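Local coordinates for protein putative oxidoreductase (Jannaschia sp., PDB 3C24) that is probably an NAD(P)-dependent oxidoreductase, with a Rossmann-type nucleotide-binding domain followed by a helical dimerising part, though its substrate is not known, at residues L194-M197 against V198-F202. Residues are numbered along the deposited sequence; the frame is centred on the assembly and turned at random. Where two conformers were deposited one is given.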
ATOM      1  N   LEU A 194       2.773  14.810   4.069  1.00 17.48           N
ATOM      2  CA  LEU A 194       2.118  13.515   4.063  1.00 19.31           C
ATOM      3  C   LEU A 194       2.889  12.525   3.189  1.00 19.68           C
ATOM      4  O   LEU A 194       3.143  11.389   3.574  1.00 24.14           O
ATOM      5  CB  LEU A 194       0.648  13.691   3.647  1.00 19.77           C
ATOM      6  CG  LEU A 194      -0.368  12.619   3.917  1.00 20.89           C
ATOM      7  CD1 LEU A 194      -0.538  12.421   5.445  1.00 19.62           C
ATOM      8  CD2 LEU A 194      -1.671  13.043   3.160  1.00 19.45           C
ATOM      9  N   SER A 195       3.374  12.992   2.037  1.00 20.95           N
ATOM     10  CA  SER A 195       3.999  12.106   1.064  1.00 23.45           C
ATOM     11  C   SER A 195       5.396  11.652   1.472  1.00 22.49           C
ATOM     12  O   SER A 195       5.762  10.452   1.359  1.00 20.63           O
ATOM     13  CB  SER A 195       4.081  12.786  -0.330  1.00 22.18           C
ATOM     14  OG  SER A 195       4.935  13.884  -0.359  1.00 25.06           O
ATOM     15  N   GLU A 196       6.173  12.588   1.969  1.00 19.55           N
ATOM     16  CA  GLU A 196       7.576  12.294   2.253  1.00 20.78           C
ATOM     17  C   GLU A 196       7.996  12.176   3.675  1.00 21.19           C
ATOM     18  O   GLU A 196       8.993  11.512   3.974  1.00 18.22           O
ATOM     19  CB  GLU A 196       8.444  13.304   1.560  1.00 25.19           C
ATOM     20  CG  GLU A 196       8.084  13.337   0.082  1.00 35.66           C
ATOM     21  CD  GLU A 196       8.797  14.437  -0.638  1.00 45.87           C
ATOM     22  OE1 GLU A 196       8.148  15.469  -0.917  1.00 40.68           O
ATOM     23  OE2 GLU A 196      10.005  14.284  -0.883  1.00 54.85           O
HETATM   24  N   MSE A 197       7.228  12.797   4.569  1.00 21.10           N
HETATM   25  CA  MSE A 197       7.526  12.774   6.007  0.50 19.39           C
HETATM   26  C   MSE A 197       6.782  11.668   6.717  1.00 19.65           C
HETATM   27  O   MSE A 197       7.200  11.201   7.762  1.00 20.67           O
HETATM   28  CB  MSE A 197       7.182  14.110   6.677  0.50 20.39           C
HETATM   29  CG  MSE A 197       8.046  15.274   6.266  0.50 20.54           C
HETATM   30 SE   MSE A 197       9.912  15.176   6.865  0.50 21.38          SE
HETATM   31  CE  MSE A 197       9.611  15.119   8.766  0.66 32.53           C
ATOM     32  N   VAL A 198       5.680  11.246   6.129  1.00 17.50           N
ATOM     33  CA  VAL A 198       4.844  10.192   6.739  1.00 20.94           C
ATOM     34  C   VAL A 198       4.866   8.939   5.927  1.00 23.11           C
ATOM     35  O   VAL A 198       5.338   7.907   6.387  1.00 20.39           O
ATOM     36  CB  VAL A 198       3.376  10.620   6.970  1.00 19.29           C
ATOM     37  CG1 VAL A 198       2.585   9.475   7.598  1.00 19.38           C
ATOM     38  CG2 VAL A 198       3.314  11.867   7.859  1.00 20.43           C
ATOM     39  N   ALA A 199       4.362   9.013   4.701  1.00 17.91           N
ATOM     40  CA  ALA A 199       4.250   7.783   3.895  1.00 21.07           C
ATOM     41  C   ALA A 199       5.586   7.153   3.535  1.00 20.37           C
ATOM     42  O   ALA A 199       5.778   5.933   3.641  1.00 21.85           O
ATOM     43  CB  ALA A 199       3.429   8.019   2.605  1.00 18.66           C
HETATM   44  N   MSE A 200       6.535   7.964   3.120  1.00 17.47           N
HETATM   45  CA  MSE A 200       7.823   7.431   2.666  0.50 18.91           C
HETATM   46  C   MSE A 200       8.593   6.655   3.719  1.00 16.20           C
HETATM   47  O   MSE A 200       9.113   5.566   3.464  1.00 17.00           O
HETATM   48  CB  MSE A 200       8.749   8.510   2.155  0.50 22.65           C
HETATM   49  CG  MSE A 200       9.910   7.859   1.506  0.50 25.94           C
HETATM   50 SE   MSE A 200       9.524   7.834  -0.357  0.38 37.01          SE
HETATM   51  CE  MSE A 200       9.614   9.872  -0.260  0.50  5.99           C
ATOM     52  N   PRO A 201       8.694   7.191   4.952  1.00 17.77           N
ATOM     53  CA  PRO A 201       9.425   6.364   5.911  1.00 19.68           C
ATOM     54  C   PRO A 201       8.750   5.052   6.231  1.00 20.44           C
ATOM     55  O   PRO A 201       9.447   4.080   6.521  1.00 21.35           O
ATOM     56  CB  PRO A 201       9.466   7.235   7.203  1.00 21.05           C
ATOM     57  CG  PRO A 201       8.834   8.476   6.927  1.00 23.99           C
ATOM     58  CD  PRO A 201       8.464   8.562   5.461  1.00 16.99           C
ATOM     59  N   PHE A 202       7.423   5.042   6.184  1.00 19.97           N
ATOM     60  CA  PHE A 202       6.561   3.821   6.370  1.00 22.68           C
ATOM     61  C   PHE A 202       6.901   2.799   5.335  1.00 20.47           C
ATOM     62  O   PHE A 202       7.221   1.649   5.599  1.00 16.55           O
ATOM     63  CB  PHE A 202       5.041   4.173   6.197  1.00 30.64           C
ATOM     64  CG  PHE A 202       4.101   3.016   5.650  1.00 38.83           C
ATOM     65  CD1 PHE A 202       3.986   1.788   6.275  1.00 41.36           C
ATOM     66  CD2 PHE A 202       3.260   3.240   4.565  1.00 37.90           C
ATOM     67  CE1 PHE A 202       3.103   0.769   5.793  1.00 37.08           C
ATOM     68  CE2 PHE A 202       2.418   2.230   4.072  1.00 37.33           C
ATOM     69  CZ  PHE A 202       2.331   1.005   4.703  1.00 39.50           C
TER
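Glu196 and Met200, a selenomethionine, lie alongside each other, one turn apart on the same face of the helix. The chain of Met200 leaves with CG anti to the backbone N (chi1 -170°), then bends at its next two torsions, and in this conformer CE comes to 3.8 Å from CG of Glu196. A second conformer of Met200 was modelled, which leaves the contact less than fixed. On the Glu196 side the CG methylene, with CB a little farther, meets the methyl; beyond it the chain runs on extended to the carboxylate. Underneath, Ala199 N spans a pi-turn, one residue longer than an alpha-helical one, to Leu194 O at 2.9 Å, an almost straight bond, while Met200 N makes only a weak one to Ser195 O. Next comes the kink at Pro201, whose nitrogen carries no hydrogen to give to the preceding turn. Its ring is pressed against that turn instead, CD 3.3 Å from Glu196 O and CG at the same distance from Met197 O, a buried carbonyl oxygen with no polar partner in the model. Both irregularities sit in the long helix 184-217, beyond the Rossmann-type sheet, in the helical region matching the 6-phosphogluconate dehydrogenase C-terminal family. Val198 sets CB 3.5 Å from Leu194 O, and its side chain also touches Ala270 and Leu271. On the dimer side, Met200 packs on Trp239 of the second subunit, and the Phe202 rings of the two subunits meet with their planes about 30° apart.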